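Local coordinates for putative S-adenosyl-L-methionine-dependent Methyltransferase (Methanococcus maripaludis, PDB 3DLC), which binds S-adenosylmethionine and is probably a methyltransferase, although the substrate that would receive the methyl group is not established, at residues V127-R132 with F186-E192; F150-R156 with G203-F207; G194-Y198 with I211-E217. One frame throughout, in Å; residues are numbered along the deposited sequence.

Overall arrangement
Contacts 1 and 2 join the C-terminal helix and hairpin of this Rossmann-like methyltransferase fold to earlier parts of the chain. Contact 3 ties that C-terminal part to itself. Along the chain, contact 2 interleaves with both others, and contact 3 follows contact 1. Contact 1 pairs helix 127-137 with helix 180-193 on one face of the seven-stranded sheet. Contact 3 lies about 12 Å away, centre to centre, and meets helix 180-193 through D191 and Y198. Contact 2 is about 24 Å from contact 1 and 27 Å from contact 3, centre to centre. F186 of contact 1 packs on F207 of contact 2. The hairpin 198-211 thus has a contact at each end.

Contact 1. Residues V127-R132 with F186-E192. Unlike the reference sequence in segment 127-132: A128 (reference Thr).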
ATOM      1  N   VAL A 127      -7.276 -10.071   8.610  1.00  9.61           N
ATOM      2  CA  VAL A 127      -7.587  -8.747   8.105  0.82  8.89           C
ATOM      3  C   VAL A 127      -8.456  -7.924   9.054  1.00  8.30           C
ATOM      4  O   VAL A 127      -8.370  -6.701   9.036  1.00  8.51           O
ATOM      5  CB  VAL A 127      -8.149  -8.763   6.687  0.82  9.68           C
ATOM      6  CG1 VAL A 127      -7.037  -9.216   5.705  0.82 11.15           C
ATOM      7  CG2 VAL A 127      -9.383  -9.629   6.574  0.82 10.67           C
ATOM      8  N   ALA A 128      -9.263  -8.574   9.888  1.00  8.00           N
ATOM      9  CA  ALA A 128     -10.067  -7.820  10.862  1.00  7.90           C
ATOM     10  C   ALA A 128      -9.139  -7.052  11.802  1.00  8.19           C
ATOM     11  O   ALA A 128      -9.342  -5.870  12.080  1.00  8.41           O
ATOM     12  CB  ALA A 128     -10.967  -8.745  11.658  1.00 10.87           C
ATOM     13  N   THR A 129      -8.126  -7.729  12.328  1.00  7.52           N
ATOM     14  CA  THR A 129      -7.179  -7.092  13.216  1.00  7.95           C
ATOM     15  C   THR A 129      -6.404  -5.994  12.492  1.00  7.92           C
ATOM     16  O   THR A 129      -6.175  -4.906  13.041  1.00  8.44           O
ATOM     17  CB  THR A 129      -6.227  -8.125  13.828  1.00  9.79           C
ATOM     18  OG1 THR A 129      -7.003  -9.018  14.626  1.00 10.06           O
ATOM     19  CG2 THR A 129      -5.111  -7.484  14.658  1.00 11.49           C
ATOM     20  N   ALA A 130      -5.996  -6.272  11.265  1.00  7.72           N
ATOM     21  CA  ALA A 130      -5.245  -5.285  10.476  1.00  7.74           C
ATOM     22  C   ALA A 130      -6.063  -4.001  10.311  1.00  7.05           C
ATOM     23  O   ALA A 130      -5.554  -2.914  10.507  1.00  7.71           O
ATOM     24  CB  ALA A 130      -4.887  -5.855   9.117  1.00  8.15           C
ATOM     25  N   PHE A 131      -7.336  -4.133   9.933  1.00  7.37           N
ATOM     26  CA  PHE A 131      -8.168  -2.951   9.743  1.00  7.45           C
ATOM     27  C   PHE A 131      -8.540  -2.227  11.020  1.00  7.36           C
ATOM     28  O   PHE A 131      -8.687  -1.023  11.014  1.00  7.74           O
ATOM     29  CB  PHE A 131      -9.350  -3.239   8.818  1.00  7.32           C
ATOM     30  CG  PHE A 131      -8.938  -3.174   7.361  1.00  7.34           C
ATOM     31  CD1 PHE A 131      -8.868  -1.955   6.699  1.00  8.48           C
ATOM     32  CD2 PHE A 131      -8.494  -4.306   6.696  1.00  8.55           C
ATOM     33  CE1 PHE A 131      -8.412  -1.893   5.401  1.00  9.14           C
ATOM     34  CE2 PHE A 131      -8.037  -4.237   5.396  1.00  9.73           C
ATOM     35  CZ  PHE A 131      -7.993  -3.030   4.757  1.00  9.56           C
ATOM     36  N   ARG A 132      -8.633  -2.932  12.137  1.00  7.37           N
ATOM     37  CA  ARG A 132      -8.777  -2.254  13.430  1.00  7.62           C
ATOM     38  C   ARG A 132      -7.550  -1.410  13.739  1.00  7.56           C
ATOM     39  O   ARG A 132      -7.667  -0.297  14.260  1.00  8.19           O
ATOM     40  CB  ARG A 132      -9.073  -3.253  14.550  1.00  7.21           C
ATOM     41  CG  ARG A 132     -10.530  -3.736  14.517  1.00  8.66           C
ATOM     42  CD  ARG A 132     -10.832  -4.651  15.715  1.00  8.42           C
ATOM     43  NE  ARG A 132     -12.262  -4.797  15.917  1.00  9.16           N
ATOM     44  CZ  ARG A 132     -13.019  -5.664  15.297  1.00  9.13           C
ATOM     45  NH1 ARG A 132     -12.506  -6.616  14.557  1.00 11.02           N
ATOM     46  NH2 ARG A 132     -14.338  -5.596  15.441  1.00  9.82           N
ATOM     47  N   PHE A 186     -13.816  -7.311   1.636  1.00  9.53           N
ATOM     48  CA  PHE A 186     -13.430  -6.175   2.473  1.00  8.59           C
ATOM     49  C   PHE A 186     -14.599  -5.349   2.973  1.00  9.00           C
ATOM     50  O   PHE A 186     -14.522  -4.813   4.066  1.00  9.94           O
ATOM     51  CB  PHE A 186     -12.264  -5.410   1.848  1.00  9.55           C
ATOM     52  CG  PHE A 186     -11.008  -6.179   1.935  1.00  9.01           C
ATOM     53  CD1 PHE A 186     -10.352  -6.278   3.154  1.00 10.44           C
ATOM     54  CD2 PHE A 186     -10.522  -6.890   0.882  1.00 10.18           C
ATOM     55  CE1 PHE A 186      -9.226  -7.054   3.280  1.00 10.34           C
ATOM     56  CE2 PHE A 186      -9.401  -7.654   0.994  1.00 11.02           C
ATOM     57  CZ  PHE A 186      -8.746  -7.749   2.190  1.00 10.75           C
ATOM     58  N   GLN A 187     -15.685  -5.287   2.209  1.00  8.84           N
ATOM     59  CA  GLN A 187     -16.896  -4.679   2.728  1.00  9.83           C
ATOM     60  C   GLN A 187     -17.283  -5.443   3.993  1.00  9.36           C
ATOM     61  O   GLN A 187     -17.629  -4.852   5.016  1.00  9.42           O
ATOM     62  CB  GLN A 187     -18.011  -4.770   1.659  1.00 12.65           C
ATOM     63  CG  GLN A 187     -19.386  -4.491   1.959  1.00 18.81           C
ATOM     64  CD  GLN A 187     -20.286  -4.935   0.773  1.00 22.78           C
ATOM     65  OE1 GLN A 187     -21.480  -4.900   0.889  1.00 33.67           O
ATOM     66  NE2 GLN A 187     -19.675  -5.330  -0.365  1.00 25.78           N
ATOM     67  N   ASN A 188     -17.243  -6.782   3.917  1.00  8.98           N
ATOM     68  CA  ASN A 188     -17.639  -7.573   5.088  1.00  9.69           C
ATOM     69  C   ASN A 188     -16.721  -7.349   6.288  1.00  8.77           C
ATOM     70  O   ASN A 188     -17.175  -7.246   7.429  1.00  9.73           O
ATOM     71  CB  ASN A 188     -17.709  -9.054   4.753  1.00  9.65           C
ATOM     72  CG  ASN A 188     -18.841  -9.395   3.793  1.00 12.77           C
ATOM     73  OD1 ASN A 188     -19.776  -8.618   3.623  1.00 16.60           O
ATOM     74  ND2 ASN A 188     -18.749 -10.550   3.144  1.00 15.21           N
ATOM     75  N   VAL A 189     -15.431  -7.186   6.035  1.00  8.25           N
ATOM     76  CA  VAL A 189     -14.485  -6.902   7.104  1.00  8.78           C
ATOM     77  C   VAL A 189     -14.776  -5.566   7.776  1.00  8.05           C
ATOM     78  O   VAL A 189     -14.853  -5.449   9.009  1.00  7.98           O
ATOM     79  CB  VAL A 189     -13.019  -6.888   6.573  1.00  9.61           C
ATOM     80  CG1 VAL A 189     -12.029  -6.389   7.635  1.00 11.93           C
ATOM     81  CG2 VAL A 189     -12.590  -8.270   6.060  1.00 11.67           C
ATOM     82  N   LEU A 190     -14.965  -4.521   6.975  1.00  7.78           N
ATOM     83  CA  LEU A 190     -15.214  -3.191   7.510  1.00  8.02           C
ATOM     84  C   LEU A 190     -16.553  -3.165   8.230  1.00  7.78           C
ATOM     85  O   LEU A 190     -16.712  -2.484   9.244  1.00  8.52           O
ATOM     86  CB  LEU A 190     -15.173  -2.136   6.397  1.00  8.06           C
ATOM     87  CG  LEU A 190     -13.819  -2.016   5.657  1.00  8.50           C
ATOM     88  CD1 LEU A 190     -13.868  -0.782   4.782  1.00 10.54           C
ATOM     89  CD2 LEU A 190     -12.597  -1.955   6.604  1.00 10.09           C
ATOM     90  N   ASP A 191     -17.528  -3.909   7.717  1.00  7.87           N
ATOM     91  CA  ASP A 191     -18.856  -3.926   8.331  1.00  8.50           C
ATOM     92  C   ASP A 191     -18.819  -4.626   9.685  1.00  8.73           C
ATOM     93  O   ASP A 191     -19.531  -4.217  10.607  1.00  9.75           O
ATOM     94  CB  ASP A 191     -19.866  -4.534   7.378  1.00  9.21           C
ATOM     95  CG  ASP A 191     -20.124  -3.666   6.152  1.00 10.79           C
ATOM     96  OD1 ASP A 191     -19.742  -2.472   6.132  1.00 10.77           O
ATOM     97  OD2 ASP A 191     -20.739  -4.196   5.216  1.00 13.31           O
ATOM     98  N   GLU A 192     -18.001  -5.663   9.825  1.00  8.92           N
ATOM     99  CA  GLU A 192     -17.875  -6.337  11.136  1.00  9.18           C
ATOM    100  C   GLU A 192     -17.244  -5.377  12.147  1.00  9.15           C
ATOM    101  O   GLU A 192     -17.620  -5.394  13.335  1.00 10.43           O
ATOM    102  CB  GLU A 192     -17.066  -7.619  11.027  1.00 10.40           C
ATOM    103  CG  GLU A 192     -16.891  -8.377  12.372  1.00 11.99           C
ATOM    104  CD  GLU A 192     -15.740  -7.911  13.308  1.00 12.18           C
ATOM    105  OE1 GLU A 192     -14.646  -7.567  12.842  1.00 13.76           O
ATOM    106  OE2 GLU A 192     -15.901  -7.963  14.574  1.00 15.64           O
TER
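V127 and F131 face F186, V189 and L190 where two helices cross on the sheet of a Rossmann-like methyltransferase fold. The segments of helix 127-137 and helix 180-193 cross at -62°, with their axes 9.6 Å apart at the closest point. A128 and V189 are the nearest residues of the two backbones. It is A128 CA that meets V189 CG1, while A128 CB lies near E192 OE1.

V127 has two conformers, and the one given can be followed outward. Its CB already meets F186 CE1. Its CG1 lies anti to the carbonyl carbon (chi1 -68°) and reaches the edge of the F186 ring, 3.9 Å from F186 CE1. Its CG2 lies mainly against V189, with V127 CG2 and V189 CG2 3.5 Å apart. V127 thus touches two residues one helical turn apart.

The F131 and F186 rings meet obliquely, their planes 56° apart, and F131 CE2 is 3.7 Å from F186 CE1. On another part of the F131 ring, CD1 touches L190 CD2 at 3.7 Å. Strand 206-211 lies beneath: I209 touches F131, F186 and L190. Together these side chains join both helices to the sheet. V102, a residue that binds S-adenosylmethionine, has its side chain about 7 Å from that of F131.

On the exposed side, both terminal nitrogens of R132 bind the E192 carboxylate in a salt bridge, one to each oxygen. E192 starts with CG anti to its N and bends at chi2, which brings the carboxylate to R132. R132 NH1 uses the syn lone pair of E192 OE1 at 2.9 Å. R132 NH2 reaches E192 OE2 at 3.0 Å, coming from above the carboxylate plane.

Contact 2. Residues F150-R156 with G203-F207; sequences FGNKELR and GDEGF. Unlike the reference sequence in segment 203-207: G203 (reference Glu).
G151 and E205 meet where a type I beta turn, G203 to G206, joins strand 198-203, at the edge of the Rossmann-like sheet, to strand 206-211. The turn lies against the start of helix 153-166. G151 N gives a weak hydrogen bond to E205 O at 3.4 Å. E205 CB also rests on G151 O, in the conformer given.

Around the turn, D204 meets both K153 and R156 of the helix. K153 is fully extended and runs beside D204, both side chains pointing the same way. Its CD lies 3.8 Å from D204 OD2, so this is a contact of the aliphatic chain rather than of the ammonium group. R156 begins with CG anti to its N and bends at chi3 (71°), which turns the guanidinium toward D204. R156 NH1 forms a rather long salt bridge with D204 OD1 at 3.4 Å, the two flat groups standing 81° apart.

N152 is the N-cap. Its OD1 accepts from L155 N at 2.9 Å, almost straight at 175°, and caps the first turn of the helix. Next door, F150, in the conformer given, forms a cation-pi contact with R118, a residue that binds S-adenosylmethionine. Two waters complete the join: one bridges F150 N and D204 O, and the other accepts from R156 NH1 and donates to G203 O at 2.8 Å.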
ATOM      1  N   PHE A 150      -2.514  -0.266 -10.962  1.00  7.26           N
ATOM      2  CA  PHE A 150      -1.514   0.295 -11.865  0.83  7.47           C
ATOM      3  C   PHE A 150      -1.711   1.753 -12.218  1.00  8.23           C
ATOM      4  O   PHE A 150      -1.029   2.261 -13.065  1.00 10.56           O
ATOM      5  CB  PHE A 150      -1.355  -0.618 -13.093  0.83  8.05           C
ATOM      6  CG  PHE A 150      -0.986  -1.998 -12.690  0.83  8.81           C
ATOM      7  CD1 PHE A 150       0.334  -2.322 -12.408  0.83  9.60           C
ATOM      8  CD2 PHE A 150      -1.978  -2.934 -12.379  0.83 12.55           C
ATOM      9  CE1 PHE A 150       0.693  -3.569 -11.944  0.83 10.47           C
ATOM     10  CE2 PHE A 150      -1.627  -4.185 -11.870  0.83 13.97           C
ATOM     11  CZ  PHE A 150      -0.284  -4.506 -11.670  0.83 14.66           C
ATOM     12  N   GLY A 151      -2.655   2.397 -11.550  1.00  9.02           N
ATOM     13  CA  GLY A 151      -2.860   3.828 -11.704  1.00  9.85           C
ATOM     14  C   GLY A 151      -3.782   4.269 -12.823  1.00  8.62           C
ATOM     15  O   GLY A 151      -4.565   5.192 -12.623  1.00  9.04           O
ATOM     16  N   ASN A 152      -3.643   3.674 -14.009  1.00  8.76           N
ATOM     17  CA  ASN A 152      -4.579   3.969 -15.084  1.00  9.02           C
ATOM     18  C   ASN A 152      -4.642   2.781 -16.039  1.00  8.46           C
ATOM     19  O   ASN A 152      -3.866   1.825 -15.935  1.00  8.74           O
ATOM     20  CB  ASN A 152      -4.234   5.294 -15.755  1.00  9.98           C
ATOM     21  CG  ASN A 152      -2.893   5.283 -16.465  1.00 10.21           C
ATOM     22  OD1 ASN A 152      -2.555   4.318 -17.135  1.00 11.18           O
ATOM     23  ND2 ASN A 152      -2.143   6.385 -16.358  1.00 11.44           N
ATOM     24  N   LYS A 153      -5.587   2.839 -16.970  1.00  8.67           N
ATOM     25  CA  LYS A 153      -5.813   1.718 -17.864  1.00  9.44           C
ATOM     26  C   LYS A 153      -4.640   1.449 -18.787  1.00  9.39           C
ATOM     27  O   LYS A 153      -4.320   0.294 -19.066  1.00  9.72           O
ATOM     28  CB  LYS A 153      -7.061   1.977 -18.704  1.00 10.99           C
ATOM     29  CG  LYS A 153      -7.438   0.848 -19.626  1.00 13.50           C
ATOM     30  CD  LYS A 153      -8.675   1.175 -20.437  1.00 15.84           C
ATOM     31  CE  LYS A 153      -9.148   0.017 -21.258  1.00 21.48           C
ATOM     32  NZ  LYS A 153     -10.408   0.374 -21.957  1.00 26.36           N
ATOM     33  N   GLU A 154      -4.012   2.501 -19.289  1.00  9.85           N
ATOM     34  CA  GLU A 154      -2.919   2.351 -20.261  0.51 10.41           C
ATOM     35  C   GLU A 154      -1.759   1.580 -19.628  1.00  9.57           C
ATOM     36  O   GLU A 154      -1.216   0.645 -20.215  1.00 10.01           O
ATOM     37  CB  GLU A 154      -2.429   3.716 -20.823  0.51 11.47           C
ATOM     38  CG  GLU A 154      -1.203   3.586 -21.791  0.51 17.67           C
ATOM     39  CD  GLU A 154      -0.836   4.863 -22.582  0.51 21.20           C
ATOM     40  OE1 GLU A 154      -1.428   5.936 -22.343  0.51 25.98           O
ATOM     41  OE2 GLU A 154       0.092   4.801 -23.426  0.51 23.32           O
ATOM     42  N   LEU A 155      -1.381   1.989 -18.428  1.00  8.79           N
ATOM     43  CA  LEU A 155      -0.303   1.314 -17.712  1.00  8.92           C
ATOM     44  C   LEU A 155      -0.719  -0.073 -17.297  1.00  7.91           C
ATOM     45  O   LEU A 155       0.052  -1.023 -17.399  1.00  8.79           O
ATOM     46  CB  LEU A 155       0.163   2.137 -16.517  1.00  9.43           C
ATOM     47  CG  LEU A 155       0.807   3.482 -16.840  1.00  9.85           C
ATOM     48  CD1 LEU A 155       1.129   4.193 -15.550  1.00 10.67           C
ATOM     49  CD2 LEU A 155       2.063   3.304 -17.714  1.00 13.40           C
ATOM     50  N   ARG A 156      -1.948  -0.219 -16.826  1.00  7.63           N
ATOM     51  CA  ARG A 156      -2.421  -1.528 -16.449  1.00  8.32           C
ATOM     52  C   ARG A 156      -2.233  -2.518 -17.606  1.00  9.00           C
ATOM     53  O   ARG A 156      -1.722  -3.638 -17.458  1.00  9.61           O
ATOM     54  CB  ARG A 156      -3.894  -1.490 -16.036  1.00  8.41           C
ATOM     55  CG  ARG A 156      -4.456  -2.819 -15.653  1.00  9.22           C
ATOM     56  CD  ARG A 156      -5.986  -2.774 -15.584  1.00 10.33           C
ATOM     57  NE  ARG A 156      -6.517  -2.667 -16.932  1.00 11.99           N
ATOM     58  CZ  ARG A 156      -7.791  -2.520 -17.222  1.00 14.45           C
ATOM     59  NH1 ARG A 156      -8.662  -2.419 -16.244  1.00 15.52           N
ATOM     60  NH2 ARG A 156      -8.182  -2.448 -18.489  1.00 16.84           N
ATOM     61  N   GLY A 203     -11.883  -0.042 -10.462  1.00  8.39           N
ATOM     62  CA  GLY A 203     -11.918   0.537 -11.780  1.00  9.66           C
ATOM     63  C   GLY A 203     -10.575   0.484 -12.447  1.00  9.31           C
ATOM     64  O   GLY A 203      -9.703  -0.281 -12.054  1.00  9.63           O
ATOM     65  N   ASP A 204     -10.398   1.323 -13.445  1.00 10.94           N
ATOM     66  CA  ASP A 204      -9.166   1.260 -14.236  1.00 12.13           C
ATOM     67  C   ASP A 204      -7.922   1.593 -13.432  1.00 11.44           C
ATOM     68  O   ASP A 204      -6.828   1.235 -13.842  1.00 12.93           O
ATOM     69  CB  ASP A 204      -9.275   2.128 -15.492  1.00 14.32           C
ATOM     70  CG  ASP A 204     -10.255   1.547 -16.533  1.00 15.59           C
ATOM     71  OD1 ASP A 204     -10.579   0.343 -16.509  1.00 17.55           O
ATOM     72  OD2 ASP A 204     -10.669   2.285 -17.426  1.00 21.01           O
ATOM     73  N   GLU A 205      -8.075   2.251 -12.308  0.51 10.46           N
ATOM     74  CA  GLU A 205      -6.917   2.619 -11.513  0.51 10.84           C
ATOM     75  C   GLU A 205      -6.559   1.567 -10.493  0.51 10.34           C
ATOM     76  O   GLU A 205      -5.519   1.622  -9.842  0.51 10.98           O
ATOM     77  CB  GLU A 205      -7.160   3.932 -10.791  0.51 11.71           C
ATOM     78  CG  GLU A 205      -8.221   3.855  -9.706  0.51 12.75           C
ATOM     79  CD  GLU A 205      -9.627   4.255 -10.130  0.51 13.60           C
ATOM     80  OE1 GLU A 205     -10.185   3.840 -11.209  0.51 14.70           O
ATOM     81  OE2 GLU A 205     -10.211   5.004  -9.320  0.51 15.00           O
ATOM     82  N   GLY A 206      -7.444   0.602 -10.373  1.00  9.31           N
ATOM     83  CA  GLY A 206      -7.249  -0.547  -9.471  1.00  9.02           C
ATOM     84  C   GLY A 206      -8.396  -0.777  -8.499  1.00  8.05           C
ATOM     85  O   GLY A 206      -9.532  -0.338  -8.737  1.00  8.62           O
ATOM     86  N   PHE A 207      -8.065  -1.483  -7.421  1.00  7.06           N
ATOM     87  CA  PHE A 207      -8.981  -1.833  -6.315  1.00  6.37           C
ATOM     88  C   PHE A 207      -8.474  -1.068  -5.100  1.00  6.15           C
ATOM     89  O   PHE A 207      -7.315  -1.240  -4.718  1.00  6.14           O
ATOM     90  CB  PHE A 207      -8.913  -3.333  -6.038  1.00  7.23           C
ATOM     91  CG  PHE A 207      -9.510  -3.716  -4.697  1.00  8.04           C
ATOM     92  CD1 PHE A 207     -10.877  -3.798  -4.514  1.00  9.90           C
ATOM     93  CD2 PHE A 207      -8.719  -3.938  -3.610  1.00  9.37           C
ATOM     94  CE1 PHE A 207     -11.396  -4.113  -3.274  1.00 10.64           C
ATOM     95  CE2 PHE A 207      -9.257  -4.267  -2.360  1.00 10.05           C
ATOM     96  CZ  PHE A 207     -10.576  -4.349  -2.216  1.00  9.14           C
TER
HETATM   97  O   HOH W   1      -4.811  -0.331 -12.584  1.00 10.83           O
HETATM   98  O   HOH W   2      -8.533  -2.546 -13.211  1.00 15.01           O

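Contact 3. Residues G194-Y198 with I211-E217. Unlike the reference sequence in segment 194-198: I195 (reference Val).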
ATOM      1  N   GLY A 194     -17.559  -2.145  12.047  1.00  8.48           N
ATOM      2  CA  GLY A 194     -18.611  -1.151  12.246  1.00  8.98           C
ATOM      3  C   GLY A 194     -18.347   0.239  11.722  1.00  8.30           C
ATOM      4  O   GLY A 194     -18.981   1.198  12.119  1.00  8.89           O
ATOM      5  N   ILE A 195     -17.427   0.331  10.767  1.00  7.89           N
ATOM      6  CA  ILE A 195     -16.994   1.587  10.164  0.51  7.79           C
ATOM      7  C   ILE A 195     -18.196   2.328   9.589  1.00  7.24           C
ATOM      8  O   ILE A 195     -18.929   1.781   8.769  1.00  8.42           O
ATOM      9  CB  ILE A 195     -15.966   1.305   9.014  0.51  7.93           C
ATOM     10  CG1 ILE A 195     -14.707   0.589   9.547  0.51  8.64           C
ATOM     11  CG2 ILE A 195     -15.591   2.590   8.291  0.51  8.88           C
ATOM     12  CD1 ILE A 195     -14.043   1.261  10.716  0.51  9.28           C
ATOM     13  N   SER A 196     -18.375   3.583   9.990  1.00  7.24           N
ATOM     14  CA  SER A 196     -19.556   4.367   9.561  1.00  7.37           C
ATOM     15  C   SER A 196     -19.505   4.892   8.139  1.00  7.01           C
ATOM     16  O   SER A 196     -20.534   5.109   7.528  1.00  7.47           O
ATOM     17  CB  SER A 196     -19.746   5.583  10.497  1.00  8.14           C
ATOM     18  OG  SER A 196     -20.069   5.207  11.830  1.00  8.78           O
ATOM     19  N   SER A 197     -18.289   5.189   7.670  1.00  6.94           N
ATOM     20  CA  SER A 197     -18.090   5.850   6.371  1.00  6.98           C
ATOM     21  C   SER A 197     -16.908   5.276   5.619  1.00  6.76           C
ATOM     22  O   SER A 197     -15.793   5.345   6.067  1.00  7.30           O
ATOM     23  CB  SER A 197     -17.841   7.336   6.626  1.00  8.24           C
ATOM     24  OG  SER A 197     -17.698   8.047   5.422  1.00 13.11           O
ATOM     25  N   TYR A 198     -17.196   4.737   4.438  1.00  6.84           N
ATOM     26  CA  TYR A 198     -16.140   4.270   3.526  1.00  7.15           C
ATOM     27  C   TYR A 198     -16.659   4.155   2.108  1.00  6.91           C
ATOM     28  O   TYR A 198     -17.865   4.107   1.855  1.00  7.22           O
ATOM     29  CB  TYR A 198     -15.532   2.912   3.988  1.00  7.54           C
ATOM     30  CG  TYR A 198     -16.471   1.709   3.934  1.00  7.94           C
ATOM     31  CD1 TYR A 198     -16.817   1.116   2.741  1.00  7.60           C
ATOM     32  CD2 TYR A 198     -16.977   1.143   5.077  1.00  8.03           C
ATOM     33  CE1 TYR A 198     -17.661   0.001   2.694  1.00  8.83           C
ATOM     34  CE2 TYR A 198     -17.827   0.045   5.044  1.00  7.92           C
ATOM     35  CZ  TYR A 198     -18.145  -0.542   3.852  1.00  8.01           C
ATOM     36  OH  TYR A 198     -19.022  -1.603   3.756  1.00  9.56           O
ATOM     37  N   ILE A 211     -11.375   4.468   3.564  1.00  6.60           N
ATOM     38  CA  ILE A 211     -12.049   4.687   4.826  1.00  6.60           C
ATOM     39  C   ILE A 211     -11.916   6.153   5.188  1.00  7.33           C
ATOM     40  O   ILE A 211     -10.864   6.748   5.035  1.00  8.13           O
ATOM     41  CB  ILE A 211     -11.416   3.817   5.923  1.00  7.30           C
ATOM     42  CG1 ILE A 211     -11.629   2.325   5.601  1.00  8.56           C
ATOM     43  CG2 ILE A 211     -11.971   4.172   7.308  1.00  9.41           C
ATOM     44  CD1 ILE A 211     -10.642   1.391   6.313  1.00 10.57           C
ATOM     45  N   SER A 212     -12.991   6.704   5.742  1.00  7.80           N
ATOM     46  CA  SER A 212     -12.992   8.038   6.311  1.00  9.51           C
ATOM     47  C   SER A 212     -13.273   7.933   7.778  1.00  9.69           C
ATOM     48  O   SER A 212     -14.340   7.491   8.137  1.00 14.81           O
ATOM     49  CB  SER A 212     -14.109   8.880   5.738  1.00 10.93           C
ATOM     50  OG  SER A 212     -13.875   9.199   4.406  1.00 12.33           O
ATOM     51  N   LYS A 213     -12.403   8.399   8.651  1.00 10.63           N
ATOM     52  CA  LYS A 213     -12.707   8.352  10.054  1.00 10.65           C
ATOM     53  C   LYS A 213     -13.536   9.539  10.410  1.00  9.76           C
ATOM     54  O   LYS A 213     -13.147  10.687  10.243  1.00 12.14           O
ATOM     55  CB  LYS A 213     -11.443   8.317  10.914  1.00 11.11           C
ATOM     56  CG  LYS A 213     -11.795   8.298  12.405  1.00 13.46           C
ATOM     57  CD  LYS A 213     -10.639   8.264  13.405  1.00 18.87           C
ATOM     58  CE  LYS A 213     -10.244   6.898  13.750  1.00 15.44           C
ATOM     59  NZ  LYS A 213      -9.146   6.736  14.743  1.00  9.74           N
ATOM     60  N   THR A 214     -14.702   9.259  10.927  1.00 12.74           N
ATOM     61  CA  THR A 214     -15.649  10.290  11.258  1.00 12.48           C
ATOM     62  C   THR A 214     -16.349   9.932  12.547  1.00 10.87           C
ATOM     63  O   THR A 214     -16.371   8.791  12.958  1.00 13.74           O
ATOM     64  CB  THR A 214     -16.641  10.471  10.082  1.00 13.61           C
ATOM     65  OG1 THR A 214     -17.300  11.739  10.164  1.00 17.55           O
ATOM     66  CG2 THR A 214     -17.655   9.298   9.961  1.00 15.43           C
ATOM     67  N   ASP A 215     -16.961  10.922  13.174  1.00 10.89           N
ATOM     68  CA  ASP A 215     -17.721  10.704  14.406  1.00 10.60           C
ATOM     69  C   ASP A 215     -18.806   9.661  14.100  1.00 11.07           C
ATOM     70  O   ASP A 215     -19.600   9.835  13.183  1.00 11.94           O
ATOM     71  CB  ASP A 215     -18.318  12.000  14.906  1.00 12.55           C
ATOM     72  CG  ASP A 215     -17.275  12.981  15.447  1.00 13.76           C
ATOM     73  OD1 ASP A 215     -16.150  12.558  15.829  1.00 15.87           O
ATOM     74  OD2 ASP A 215     -17.595  14.186  15.491  1.00 17.35           O
ATOM     75  N   GLN A 216     -18.810   8.583  14.853  1.00  9.57           N
ATOM     76  CA  GLN A 216     -19.602   7.438  14.494  1.00  8.21           C
ATOM     77  C   GLN A 216     -21.102   7.612  14.595  1.00  8.15           C
ATOM     78  O   GLN A 216     -21.633   8.393  15.386  1.00  9.83           O
ATOM     79  CB  GLN A 216     -19.171   6.193  15.228  1.00  9.05           C
ATOM     80  CG  GLN A 216     -19.525   6.122  16.677  1.00 10.29           C
ATOM     81  CD  GLN A 216     -19.132   4.777  17.238  1.00  9.65           C
ATOM     82  OE1 GLN A 216     -18.010   4.295  16.984  1.00 10.50           O
ATOM     83  NE2 GLN A 216     -20.029   4.129  17.975  1.00  9.58           N
ATOM     84  N   GLU A 217     -21.808   6.795  13.833  1.00  8.07           N
ATOM     85  CA  GLU A 217     -23.259   6.894  13.760  1.00  8.31           C
ATOM     86  C   GLU A 217     -23.981   6.313  14.959  1.00  8.10           C
ATOM     87  O   GLU A 217     -25.095   6.741  15.253  1.00  9.58           O
ATOM     88  CB  GLU A 217     -23.778   6.257  12.461  1.00  9.90           C
ATOM     89  CG  GLU A 217     -23.499   4.798  12.333  1.00  8.84           C
ATOM     90  CD  GLU A 217     -23.721   4.314  10.928  1.00  9.44           C
ATOM     91  OE1 GLU A 217     -24.695   4.755  10.263  1.00 11.52           O
ATOM     92  OE2 GLU A 217     -22.943   3.467  10.481  1.00 10.51           O
TER
HETATM   93  O   HOH W   3     -21.651   1.894  12.324  1.00 10.14           O
HETATM   94  O   HOH W   4     -16.087   6.031   9.572  1.00 10.58           O
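A Schellman motif ends helix 180-193 at G194, and the chain then turns to begin the outer strand of the antiparallel pair 198-203 and 206-211. S197 and S212 join the two segments beside this turn. S212 N donates to S197 O at 3.1 Å. Y198 and I211 form the next, non-hydrogen-bonded pair. A water extends the link, accepting from S197 N and donating to S212 O at 2.7 Å.

Farther out, S196 receives the tail. Its OG accepts from E217 N at 3.1 Å and also touches E217 CG. A second water joins G194 O to E217 OE2. S197 CB packs on T214 CG2 at 3.9 Å.

Inside, I195 CG2 lies 4.1 Å from I211 CG2, the two side chains crossing at about a right angle. Y198 CG sits between its N and carbonyl carbon (chi1 67°). With this torsion the ring leaves I211 and reaches helix 180-193, where Y198 OH hydrogen-bonds to D191 OD1. Here the helix passes into the antiparallel edge hairpin that closes the sheet of a Rossmann-like methyltransferase fold.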